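Local coordinates for protein imelysin (Bacteroides ovatus ATCC 8483, PDB 3OYV) that is an imelysin-like outer membrane protein that probably binds metal and takes part in bacterial iron uptake, at residues Ala12-Thr17 with Gln314-Gln319; Glu54-Leu59 with Phe288-Val293; Asp96-Tyr101 with Asn189-Ala194; Ser150-Gly155 with Asn218-Asp223. All blocks are in the same frame, centred on the assembly; numbering follows the deposited sequence. Where two conformers were deposited one is given.

Contact 1. Residues Ala12-Thr17 with Gln314-Gln319; sequences ANIDYT and QILNSQ
I14 meets the end of helix 309-316 mainly through one methyl group. Its CD1 lies 3.8 Å from L316 CB. The same CD1 lies 4.0 Å from L316 CD1. I14 CG2 also touches L316 CD1, so both methyls of the isoleucine bear on the leucine. The I14 side chain is stretched out: CG1 stands opposite the backbone N (chi1 -174°) and CD1 continues the line (chi2 168°). This carries CD1 across to the helix. The amide of N317 lies at the border of the patch, with OD1 4.2 Å from I14 CD1. I14 and L316 pack by apolar contact, and no hydrogen bond joins the segments.

The chain turns sharply just after L316. I315 O takes two donors from S318: OG at 2.8 Å and the backbone N at 3.1 Å. The OG donor is tilted from the carbonyl plane. S318 OG also caps W321 N at the start of helix 319-323, so one serine joins the end of one helix to the start of the next.

The N-terminal loop is held by charge as well. D15 forms a salt bridge with K353 of strand 352-353, and I14 O accepts from R358, just past strand 356-357. W24 of helix 21-47 touches both I14 and L316, while helix 343-351 adds F349 against I14 and L350 against L316.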
loop_
_atom_site.group_PDB
_atom_site.type_symbol
_atom_site.label_atom_id
_atom_site.label_comp_id
_atom_site.label_asym_id
_atom_site.label_seq_id
_atom_site.Cartn_x
_atom_site.Cartn_y
_atom_site.Cartn_z
ATOM N N ALA A 12 6.429 -17.368 14.924
ATOM C CA ALA A 12 5.546 -16.785 15.943
ATOM C C ALA A 12 4.103 -17.290 15.848
ATOM O O ALA A 12 3.150 -16.509 15.723
ATOM C CB ALA A 12 5.589 -15.262 15.823
ATOM N N ASN A 13 3.936 -18.596 15.941
ATOM C CA ASN A 13 2.635 -19.243 15.941
ATOM C C ASN A 13 1.865 -18.917 17.228
ATOM O O ASN A 13 2.395 -19.079 18.321
ATOM C CB ASN A 13 2.802 -20.769 15.879
ATOM C CG ASN A 13 1.473 -21.490 15.800
ATOM O OD1 ASN A 13 0.832 -21.502 14.747
ATOM N ND2 ASN A 13 1.059 -22.119 16.905
ATOM N N ILE A 14 0.621 -18.488 17.092
ATOM C CA ILE A 14 -0.271 -18.358 18.237
ATOM C C ILE A 14 -1.698 -18.489 17.735
ATOM O O ILE A 14 -1.990 -18.079 16.613
ATOM C CB ILE A 14 -0.003 -17.040 18.971
ATOM C CG1 ILE A 14 -0.831 -16.958 20.240
ATOM C CG2 ILE A 14 -0.256 -15.820 18.027
ATOM C CD1 ILE A 14 -0.392 -15.803 21.167
ATOM N N ASP A 15 -2.575 -19.077 18.533
ATOM C CA ASP A 15 -3.991 -19.104 18.235
ATOM C C ASP A 15 -4.760 -18.337 19.304
ATOM O O ASP A 15 -4.304 -18.219 20.444
ATOM C CB ASP A 15 -4.505 -20.538 18.164
ATOM C CG ASP A 15 -3.825 -21.353 17.078
ATOM O OD1 ASP A 15 -3.825 -20.899 15.921
ATOM O OD2 ASP A 15 -3.307 -22.453 17.385
ATOM N N TYR A 16 -5.919 -17.841 18.905
ATOM C CA TYR A 16 -6.830 -17.166 19.812
ATOM C C TYR A 16 -7.405 -18.174 20.794
ATOM O O TYR A 16 -7.915 -19.240 20.387
ATOM C CB TYR A 16 -7.926 -16.523 18.972
ATOM C CG TYR A 16 -8.999 -15.774 19.716
ATOM C CD1 TYR A 16 -8.856 -14.414 20.018
ATOM C CD2 TYR A 16 -10.176 -16.401 20.087
ATOM C CE1 TYR A 16 -9.863 -13.718 20.656
ATOM C CE2 TYR A 16 -11.180 -15.714 20.748
ATOM C CZ TYR A 16 -11.020 -14.362 21.042
ATOM O OH TYR A 16 -12.044 -13.710 21.693
ATOM N N THR A 17 -7.321 -17.849 22.082
ATOM C CA THR A 17 -7.840 -18.730 23.128
ATOM C C THR A 17 -8.587 -17.895 24.162
ATOM O O THR A 17 -8.388 -16.691 24.238
ATOM C CB THR A 17 -6.698 -19.436 23.880
ATOM O OG1 THR A 17 -5.975 -18.462 24.669
ATOM C CG2 THR A 17 -5.730 -20.210 22.896
ATOM N N GLN A 314 4.455 -11.962 22.426
ATOM C CA GLN A 314 4.701 -11.538 23.817
ATOM C C GLN A 314 3.611 -10.571 24.290
ATOM O O GLN A 314 3.097 -10.691 25.413
ATOM C CB GLN A 314 6.083 -10.905 23.960
ATOM C CG GLN A 314 7.246 -11.875 23.819
ATOM C CD GLN A 314 8.598 -11.181 23.848
ATOM O OE1 GLN A 314 8.694 -9.955 23.713
ATOM N NE2 GLN A 314 9.656 -11.967 24.013
ATOM N N ILE A 315 3.228 -9.628 23.438
ATOM C CA ILE A 315 2.089 -8.722 23.729
ATOM C C ILE A 315 0.801 -9.510 24.004
ATOM O O ILE A 315 0.072 -9.251 24.981
ATOM C CB ILE A 315 1.905 -7.706 22.561
ATOM C CG1 ILE A 315 3.007 -6.641 22.656
ATOM C CG2 ILE A 315 0.486 -7.081 22.581
ATOM C CD1 ILE A 315 3.255 -5.840 21.356
ATOM N N LEU A 316 0.513 -10.496 23.151
ATOM C CA LEU A 316 -0.717 -11.249 23.281
ATOM C C LEU A 316 -0.738 -12.091 24.548
ATOM O O LEU A 316 -1.809 -12.360 25.087
ATOM C CB LEU A 316 -0.953 -12.114 22.045
ATOM C CG LEU A 316 -1.238 -11.316 20.765
ATOM C CD1 LEU A 316 -1.199 -12.289 19.532
ATOM C CD2 LEU A 316 -2.583 -10.594 20.861
ATOM N N ASN A 317 0.434 -12.518 25.001
ATOM C CA ASN A 317 0.574 -13.266 26.246
ATOM C C ASN A 317 0.767 -12.415 27.490
ATOM O O ASN A 317 0.854 -12.957 28.605
ATOM C CB ASN A 317 1.708 -14.294 26.102
ATOM C CG ASN A 317 1.311 -15.457 25.254
ATOM O OD1 ASN A 317 0.180 -15.939 25.319
ATOM N ND2 ASN A 317 2.241 -15.925 24.430
ATOM N N SER A 318 0.790 -11.102 27.325
ATOM C CA SER A 318 1.090 -10.218 28.446
ATOM C C SER A 318 -0.124 -9.933 29.314
ATOM O O SER A 318 -1.253 -9.748 28.829
ATOM C CB SER A 318 1.686 -8.887 27.986
ATOM O OG SER A 318 0.723 -8.056 27.382
ATOM N N GLN A 319 0.134 -9.854 30.619
ATOM C CA GLN A 319 -0.923 -9.527 31.557
ATOM C C GLN A 319 -1.314 -8.055 31.426
ATOM O O GLN A 319 -2.471 -7.696 31.630
ATOM C CB GLN A 319 -0.503 -9.869 32.993
ATOM C CG GLN A 319 -1.654 -9.932 33.975
ATOM C CD GLN A 319 -2.592 -11.099 33.729
ATOM O OE1 GLN A 319 -2.156 -12.239 33.607
ATOM N NE2 GLN A 319 -3.887 -10.818 33.652
#

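Contact 2. Residues Glu54-Leu59 with Phe288-Val293; sequences ESYASL and FLFGPV
The backbones come closest at Y56 and G291, with CA atoms 7.8 Å apart, where the first turn of helix 56-62 faces a loop. The Y56 ring does most of the touching. P292 CD sits over one face, 3.5 Å from the ring centroid and only 6° off the ring normal. This is a CH-pi contact. L59 CD2, one turn along the same helix, lies over the opposite face toward the rim. F290 CE2 comes to the ring edge, 4.5 Å from Y56 CE2. Y56 OH reaches beyond P292 to G291 CA, at 3.6 Å. A chi1 of -157° swings the ring out to the loop.

G291 has a positive phi, and a CB placed on it would lie 2.8 Å from Y56 CE2, a clash. It would also run into P292 CD, so a side chain at this turn would meet both the ring and the proline. With an alanine in place of Y56, P292 CD would probably lose the ring face it packs on, and W46 and Y50 their edge-to-face partner.

The helix start is fixed by S55, the N-cap, whose OG accepts from S58 N at 3.0 Å. L289 centres an inverse gamma turn in the loop. W46 of helix 21-47 and Y50 both meet Y56 edge-to-face. Helix 21-47 also packs on P292 through L42, A45 and W46, while F290 touches Y233 of helix 223-261 and K81 of helix 71-102.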
loop_
_atom_site.group_PDB
_atom_site.type_symbol
_atom_site.label_atom_id
_atom_site.label_comp_id
_atom_site.label_asym_id
_atom_site.label_seq_id
_atom_site.Cartn_x
_atom_site.Cartn_y
_atom_site.Cartn_z
ATOM N N GLU A 54 -1.841 25.683 3.793
ATOM C CA GLU A 54 -2.678 25.192 2.699
ATOM C C GLU A 54 -2.548 23.677 2.654
ATOM O O GLU A 54 -1.566 23.109 3.120
ATOM C CB GLU A 54 -2.268 25.785 1.321
ATOM C CG GLU A 54 -0.882 25.410 0.897
ATOM C CD GLU A 54 -0.460 25.984 -0.464
ATOM O OE1 GLU A 54 -1.324 26.503 -1.210
ATOM O OE2 GLU A 54 0.749 25.847 -0.781
ATOM N N SER A 55 -3.529 23.033 2.057
ATOM C CA SER A 55 -3.473 21.575 1.928
ATOM C C SER A 55 -2.304 21.151 1.046
ATOM O O SER A 55 -1.822 21.926 0.197
ATOM C CB SER A 55 -4.770 21.095 1.304
ATOM O OG SER A 55 -4.835 21.500 -0.051
ATOM N N TYR A 56 -1.877 19.899 1.159
ATOM C CA TYR A 56 -0.807 19.433 0.280
ATOM C C TYR A 56 -1.302 19.368 -1.176
ATOM O O TYR A 56 -0.518 19.603 -2.104
ATOM C CB TYR A 56 -0.240 18.093 0.719
ATOM C CG TYR A 56 1.159 17.848 0.228
ATOM C CD1 TYR A 56 2.238 18.362 0.926
ATOM C CD2 TYR A 56 1.422 17.159 -0.947
ATOM C CE1 TYR A 56 3.502 18.164 0.501
ATOM C CE2 TYR A 56 2.741 16.934 -1.367
ATOM C CZ TYR A 56 3.767 17.460 -0.634
ATOM O OH TYR A 56 5.075 17.294 -1.041
ATOM N N ALA A 57 -2.588 19.091 -1.387
ATOM C CA ALA A 57 -3.166 19.100 -2.727
ATOM C C ALA A 57 -2.958 20.501 -3.332
ATOM O O ALA A 57 -2.528 20.616 -4.495
ATOM C CB ALA A 57 -4.640 18.729 -2.698
ATOM N N SER A 58 -3.305 21.545 -2.581
ATOM C CA SER A 58 -3.162 22.904 -3.097
ATOM C C SER A 58 -1.681 23.214 -3.390
ATOM O O SER A 58 -1.361 23.836 -4.412
ATOM C CB SER A 58 -3.757 23.914 -2.127
ATOM O OG SER A 58 -5.184 23.830 -2.054
ATOM N N LEU A 59 -0.791 22.796 -2.496
ATOM C CA LEU A 59 0.645 23.007 -2.651
ATOM C C LEU A 59 1.178 22.347 -3.939
ATOM O O LEU A 59 1.869 22.984 -4.744
ATOM C CB LEU A 59 1.362 22.463 -1.395
ATOM C CG LEU A 59 2.875 22.565 -1.312
ATOM C CD1 LEU A 59 3.294 22.419 0.151
ATOM C CD2 LEU A 59 3.586 21.547 -2.147
ATOM N N PHE A 288 2.348 6.543 -5.291
ATOM C CA PHE A 288 2.524 7.905 -4.834
ATOM C C PHE A 288 2.953 7.952 -3.375
ATOM O O PHE A 288 2.354 8.659 -2.554
ATOM C CB PHE A 288 1.346 8.855 -5.149
ATOM C CG PHE A 288 -0.039 8.276 -5.015
ATOM C CD1 PHE A 288 -0.618 7.593 -6.059
ATOM C CD2 PHE A 288 -0.826 8.568 -3.911
ATOM C CE1 PHE A 288 -1.937 7.150 -6.004
ATOM C CE2 PHE A 288 -2.128 8.141 -3.826
ATOM C CZ PHE A 288 -2.712 7.432 -4.875
ATOM N N LEU A 289 4.026 7.222 -3.059
ATOM C CA LEU A 289 4.631 7.271 -1.724
ATOM C C LEU A 289 5.589 8.461 -1.629
ATOM O O LEU A 289 6.818 8.311 -1.533
ATOM C CB LEU A 289 5.316 5.947 -1.392
ATOM C CG LEU A 289 4.414 4.715 -1.254
ATOM C CD1 LEU A 289 5.210 3.395 -1.251
ATOM C CD2 LEU A 289 3.535 4.815 0.012
ATOM N N PHE A 290 5.013 9.658 -1.704
ATOM C CA PHE A 290 5.734 10.899 -1.540
ATOM C C PHE A 290 4.871 11.898 -0.809
ATOM O O PHE A 290 3.682 11.682 -0.620
ATOM C CB PHE A 290 6.212 11.484 -2.892
ATOM C CG PHE A 290 5.118 12.049 -3.756
ATOM C CD1 PHE A 290 4.459 11.246 -4.685
ATOM C CD2 PHE A 290 4.796 13.379 -3.684
ATOM C CE1 PHE A 290 3.481 11.805 -5.506
ATOM C CE2 PHE A 290 3.811 13.932 -4.475
ATOM C CZ PHE A 290 3.172 13.153 -5.393
ATOM N N GLY A 291 5.476 12.993 -0.364
ATOM C CA GLY A 291 4.752 13.981 0.403
ATOM C C GLY A 291 4.408 13.417 1.766
ATOM O O GLY A 291 5.198 12.658 2.341
ATOM N N PRO A 292 3.236 13.774 2.295
ATOM C CA PRO A 292 2.870 13.367 3.659
ATOM C C PRO A 292 3.131 11.929 4.044
ATOM O O PRO A 292 3.681 11.667 5.119
ATOM C CB PRO A 292 1.390 13.728 3.726
ATOM C CG PRO A 292 1.287 14.956 2.877
ATOM C CD PRO A 292 2.256 14.718 1.725
ATOM N N VAL A 293 2.788 10.981 3.191
ATOM C CA VAL A 293 2.942 9.571 3.585
ATOM C C VAL A 293 4.428 9.192 3.731
ATOM O O VAL A 293 4.750 8.235 4.420
ATOM C CB VAL A 293 2.237 8.609 2.590
ATOM C CG1 VAL A 293 3.064 8.501 1.277
ATOM C CG2 VAL A 293 1.973 7.227 3.222
#

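Contact 3. Residues Asp96-Tyr101 with Asn189-Ala194; sequences DPYNLY and NETVAA
Y98 reaches from helix 71-102 toward T191 and V192 on helix 189-214. Its chi1 of 179° points the ring at the other helix. T191 CG2 approaches the near part of the ring, obliquely, at 3.7 Å from Y98 CD1. V192 CG2 approaches the far part, lying 3.9 Å from Y98 CE1 and 3.7 Å from Y98 OH. V192 was modelled in two conformers, so this half of the contact is less certain.

The rotation of T191 matters. With chi1 at -59°, its methyl faces the tyrosine while OG1 turns to its own chain. There OG1 bonds chiefly to I186 O, with H185 O and S188 OG also within bonding distance. This would hold the methyl in place. With a serine instead of Y98, T191 CG2 and V192 CG2 would probably lose their shared partner and a gap would open between the helices.

Y98 follows a kink in its helix, where P97 has no N-H to bond to the turn before. No hydrogen bond crosses the contact. The two helices are joined here by methyl-to-ring packing, while the polar atom of T191 is satisfied on its own side.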
loop_
_atom_site.group_PDB
_atom_site.type_symbol
_atom_site.label_atom_id
_atom_site.label_comp_id
_atom_site.label_asym_id
_atom_site.label_seq_id
_atom_site.Cartn_x
_atom_site.Cartn_y
_atom_site.Cartn_z
ATOM N N ASP A 96 12.931 -10.673 -3.185
ATOM C CA ASP A 96 13.608 -11.110 -1.957
ATOM C C ASP A 96 13.236 -12.546 -1.587
ATOM O O ASP A 96 14.126 -13.381 -1.375
ATOM C CB ASP A 96 13.413 -10.130 -0.804
ATOM C CG ASP A 96 14.185 -8.850 -0.988
ATOM O OD1 ASP A 96 15.122 -8.812 -1.816
ATOM O OD2 ASP A 96 13.867 -7.874 -0.259
ATOM N N PRO A 97 11.934 -12.858 -1.500
ATOM C CA PRO A 97 11.611 -14.270 -1.258
ATOM C C PRO A 97 12.177 -15.215 -2.330
ATOM O O PRO A 97 12.666 -16.306 -2.011
ATOM C CB PRO A 97 10.077 -14.271 -1.178
ATOM C CG PRO A 97 9.731 -12.890 -0.807
ATOM C CD PRO A 97 10.730 -12.004 -1.442
ATOM N N TYR A 98 12.091 -14.821 -3.592
ATOM C CA TYR A 98 12.616 -15.662 -4.664
ATOM C C TYR A 98 14.110 -15.939 -4.497
ATOM O O TYR A 98 14.535 -17.097 -4.553
ATOM C CB TYR A 98 12.332 -14.987 -6.039
ATOM C CG TYR A 98 12.873 -15.810 -7.177
ATOM C CD1 TYR A 98 12.152 -16.903 -7.679
ATOM C CD2 TYR A 98 14.141 -15.535 -7.744
ATOM C CE1 TYR A 98 12.670 -17.721 -8.687
ATOM C CE2 TYR A 98 14.657 -16.349 -8.752
ATOM C CZ TYR A 98 13.922 -17.418 -9.222
ATOM O OH TYR A 98 14.421 -18.222 -10.225
ATOM N N ASN A 99 14.902 -14.908 -4.251
ATOM C CA ASN A 99 16.352 -15.128 -4.145
ATOM C C ASN A 99 16.705 -15.934 -2.890
ATOM O O ASN A 99 17.568 -16.815 -2.939
ATOM C CB ASN A 99 17.095 -13.810 -4.178
ATOM C CG ASN A 99 17.050 -13.181 -5.536
ATOM O OD1 ASN A 99 16.999 -13.872 -6.549
ATOM N ND2 ASN A 99 17.041 -11.861 -5.564
ATOM N N LEU A 100 16.036 -15.663 -1.766
ATOM C CA LEU A 100 16.221 -16.526 -0.585
ATOM C C LEU A 100 15.932 -18.001 -0.924
ATOM O O LEU A 100 16.706 -18.906 -0.561
ATOM C CB LEU A 100 15.285 -16.088 0.552
ATOM C CG LEU A 100 15.652 -14.844 1.323
ATOM C CD1 LEU A 100 14.474 -14.308 2.165
ATOM C CD2 LEU A 100 16.921 -15.074 2.183
ATOM N N TYR A 101 14.842 -18.261 -1.624
ATOM C CA TYR A 101 14.403 -19.604 -1.901
ATOM C C TYR A 101 15.450 -20.287 -2.780
ATOM O O TYR A 101 15.860 -21.434 -2.509
ATOM C CB TYR A 101 13.033 -19.593 -2.587
ATOM C CG TYR A 101 12.387 -20.937 -2.596
ATOM C CD1 TYR A 101 12.833 -21.975 -3.439
ATOM C CD2 TYR A 101 11.346 -21.229 -1.704
ATOM C CE1 TYR A 101 12.240 -23.207 -3.403
ATOM C CE2 TYR A 101 10.776 -22.463 -1.670
ATOM C CZ TYR A 101 11.204 -23.447 -2.503
ATOM O OH TYR A 101 10.607 -24.707 -2.468
ATOM N N ASN A 189 8.170 -20.643 -12.511
ATOM C CA ASN A 189 8.466 -19.869 -13.708
ATOM C C ASN A 189 7.655 -18.578 -13.746
ATOM O O ASN A 189 8.118 -17.564 -14.222
ATOM C CB ASN A 189 8.177 -20.690 -14.962
ATOM C CG ASN A 189 9.128 -21.870 -15.131
ATOM O OD1 ASN A 189 10.258 -21.837 -14.660
ATOM N ND2 ASN A 189 8.667 -22.897 -15.824
ATOM N N GLU A 190 6.440 -18.647 -13.249
ATOM C CA GLU A 190 5.584 -17.448 -13.205
ATOM C C GLU A 190 6.130 -16.350 -12.281
ATOM O O GLU A 190 6.075 -15.157 -12.602
ATOM C CB GLU A 190 4.157 -17.836 -12.866
ATOM C CG GLU A 190 3.493 -18.747 -13.902
ATOM C CD GLU A 190 3.647 -20.251 -13.625
ATOM O OE1 GLU A 190 4.535 -20.646 -12.856
ATOM O OE2 GLU A 190 2.860 -21.029 -14.188
ATOM N N THR A 191 6.739 -16.729 -11.168
ATOM C CA THR A 191 7.444 -15.761 -10.321
ATOM C C THR A 191 8.530 -14.982 -11.077
ATOM O O THR A 191 8.598 -13.738 -10.999
ATOM C CB THR A 191 8.058 -16.448 -9.097
ATOM O OG1 THR A 191 7.000 -17.059 -8.361
ATOM C CG2 THR A 191 8.804 -15.427 -8.222
ATOM N N VAL A 192 9.090 -15.846 -11.956
ATOM C CA VAL A 192 10.048 -15.449 -12.928
ATOM C C VAL A 192 9.389 -14.561 -13.957
ATOM O O VAL A 192 9.855 -13.463 -14.147
ATOM C CB VAL A 192 10.861 -16.590 -13.549
ATOM C CG1 VAL A 192 11.840 -15.991 -14.552
ATOM C CG2 VAL A 192 11.588 -17.337 -12.446
ATOM N N ALA A 193 8.298 -14.991 -14.580
ATOM C CA ALA A 193 7.614 -14.142 -15.539
ATOM C C ALA A 193 7.107 -12.839 -14.883
ATOM O O ALA A 193 7.149 -11.781 -15.510
ATOM C CB ALA A 193 6.498 -14.889 -16.207
ATOM N N ALA A 194 6.634 -12.898 -13.634
ATOM C CA ALA A 194 6.152 -11.691 -12.956
ATOM C C ALA A 194 7.300 -10.727 -12.663
ATOM O O ALA A 194 7.170 -9.525 -12.889
ATOM C CB ALA A 194 5.405 -12.028 -11.676
#

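Contact 4. Residues Ser150-Gly155 with Asn218-Asp223; sequences STVIAG and NNINTD
V152 and I153, which meet I220, belong to a helical turn whose shortest polar bond runs from A154 N to S150 O, at 2.8 Å. V152 and I153 are consecutive on helix 149-156, and both reach I220. V152 presents CG1, which lies 3.8 Å from I220 CB and 3.9 Å from I220 CG2. V152 and I220 lie alongside, running opposite ways. I153 meets I220 roughly square on. I153 CD1 lies 3.5 Å from I220 CD1, the closest approach of the two segments. I220 CG1 lies between its backbone N and carbonyl carbon (chi1 59°). From there the chain extends and brings I220 CD1 within 4.0 Å of V152 CG1.

I220 belongs to the link between two long helices, 189-214 and 223-261, of this mainly helical protein. The short helix 149-156 packs against that link. N219 just before I220 has a positive phi, which helps turn the chain. T222 is the N-cap of helix 223-261, and its OG1 accepts from V225 N. N221 ND2 bonds to N216 OD1 within the link, while N218 ND2 ties the link to Y212 O of helix 189-214.

V225 touches both V152 and I220, and V229 also touches V152. I153 packs on L209 and I213 of helix 189-214, and L160 of helix 158-177 touches it too.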
loop_
_atom_site.group_PDB
_atom_site.type_symbol
_atom_site.label_atom_id
_atom_site.label_comp_id
_atom_site.label_asym_id
_atom_site.label_seq_id
_atom_site.Cartn_x
_atom_site.Cartn_y
_atom_site.Cartn_z
ATOM N N SER A 150 -1.009 9.789 -20.056
ATOM C CA SER A 150 -1.251 8.919 -21.215
ATOM C C SER A 150 -1.757 9.706 -22.426
ATOM O O SER A 150 -1.248 9.509 -23.536
ATOM C CB SER A 150 -2.233 7.823 -20.867
ATOM O OG SER A 150 -2.457 6.916 -21.949
ATOM N N THR A 151 -2.707 10.616 -22.220
ATOM C CA THR A 151 -3.222 11.385 -23.347
ATOM C C THR A 151 -2.168 12.300 -23.936
ATOM O O THR A 151 -2.064 12.410 -25.166
ATOM C CB THR A 151 -4.486 12.148 -22.924
ATOM O OG1 THR A 151 -5.498 11.184 -22.597
ATOM C CG2 THR A 151 -5.013 13.097 -24.019
ATOM N N VAL A 152 -1.360 12.927 -23.088
ATOM C CA VAL A 152 -0.274 13.793 -23.553
ATOM C C VAL A 152 0.751 13.002 -24.374
ATOM O O VAL A 152 1.155 13.433 -25.463
ATOM C CB VAL A 152 0.411 14.528 -22.398
ATOM C CG1 VAL A 152 1.670 15.250 -22.844
ATOM C CG2 VAL A 152 -0.548 15.524 -21.708
ATOM N N ILE A 153 1.185 11.853 -23.854
ATOM C CA ILE A 153 2.172 11.035 -24.562
ATOM C C ILE A 153 1.552 10.480 -25.856
ATOM O O ILE A 153 2.236 10.477 -26.897
ATOM C CB ILE A 153 2.765 9.910 -23.680
ATOM C CG1 ILE A 153 3.429 10.469 -22.410
ATOM C CG2 ILE A 153 3.811 9.081 -24.483
ATOM C CD1 ILE A 153 4.616 11.448 -22.617
ATOM N N ALA A 154 0.288 10.056 -25.823
ATOM C CA ALA A 154 -0.384 9.532 -27.015
ATOM C C ALA A 154 -0.366 10.584 -28.138
ATOM O O ALA A 154 -0.197 10.224 -29.304
ATOM C CB ALA A 154 -1.814 9.100 -26.706
ATOM N N GLY A 155 -0.547 11.853 -27.789
ATOM C CA GLY A 155 -0.555 12.909 -28.802
ATOM C C GLY A 155 0.828 13.187 -29.355
ATOM O O GLY A 155 0.945 13.596 -30.505
ATOM N N ASN A 218 10.574 18.109 -27.114
ATOM C CA ASN A 218 9.323 17.421 -27.366
ATOM C C ASN A 218 8.071 18.254 -27.030
ATOM O O ASN A 218 6.966 17.833 -27.322
ATOM C CB ASN A 218 9.277 16.101 -26.599
ATOM C CG ASN A 218 10.292 15.107 -27.111
ATOM O OD1 ASN A 218 10.539 15.038 -28.319
ATOM N ND2 ASN A 218 10.889 14.337 -26.211
ATOM N N ASN A 219 8.281 19.428 -26.458
ATOM C CA ASN A 219 7.213 20.415 -26.304
ATOM C C ASN A 219 6.039 19.987 -25.419
ATOM O O ASN A 219 4.937 20.507 -25.556
ATOM C CB ASN A 219 6.745 20.914 -27.688
ATOM C CG ASN A 219 7.854 21.643 -28.440
ATOM O OD1 ASN A 219 8.606 22.432 -27.860
ATOM N ND2 ASN A 219 7.983 21.352 -29.724
ATOM N N ILE A 220 6.289 19.077 -24.476
ATOM C CA ILE A 220 5.260 18.616 -23.549
ATOM C C ILE A 220 5.636 18.796 -22.092
ATOM O O ILE A 220 5.051 18.145 -21.237
ATOM C CB ILE A 220 4.826 17.166 -23.809
ATOM C CG1 ILE A 220 5.999 16.179 -23.698
ATOM C CG2 ILE A 220 4.164 17.064 -25.177
ATOM C CD1 ILE A 220 5.540 14.749 -23.528
ATOM N N ASN A 221 6.561 19.697 -21.791
ATOM C CA ASN A 221 6.945 19.893 -20.403
ATOM C C ASN A 221 6.710 21.280 -19.827
ATOM O O ASN A 221 7.170 21.581 -18.733
ATOM C CB ASN A 221 8.353 19.404 -20.142
ATOM C CG ASN A 221 9.409 20.214 -20.846
ATOM O OD1 ASN A 221 9.172 21.352 -21.313
ATOM N ND2 ASN A 221 10.615 19.647 -20.908
ATOM N N THR A 222 5.978 22.108 -20.564
ATOM C CA THR A 222 5.563 23.405 -20.086
ATOM C C THR A 222 4.482 23.278 -19.027
ATOM O O THR A 222 3.758 22.293 -18.996
ATOM C CB THR A 222 5.030 24.273 -21.243
ATOM O OG1 THR A 222 3.888 23.627 -21.823
ATOM C CG2 THR A 222 6.140 24.533 -22.323
ATOM N N ASP A 223 4.328 24.313 -18.211
ATOM C CA ASP A 223 3.155 24.364 -17.323
ATOM C C ASP A 223 1.846 24.344 -18.122
ATOM O O ASP A 223 0.847 23.753 -17.693
ATOM C CB ASP A 223 3.199 25.594 -16.413
ATOM C CG ASP A 223 4.215 25.480 -15.277
ATOM O OD1 ASP A 223 4.934 24.473 -15.160
ATOM O OD2 ASP A 223 4.263 26.445 -14.469
#

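From the N terminus, the loop 12-17 comes first. Contact 1 joins it to the end of helix 309-316 and closes the longest loop, with the other three contacts nested inside. Contact 2 follows, tying helix 56-62 to the loop before helix 298-303. It encloses contacts 3 and 4. Contact 3 then links helix 71-102 to helix 189-214, and contact 4 links helix 149-156 to the turn before helix 223-261. These two cross, since 150-155 precedes 189-194 and 218-223 follows it. Contacts 1 and 4 lie on opposite sides of the chain's centre, with centres about 55 Å apart. No two contacts touch.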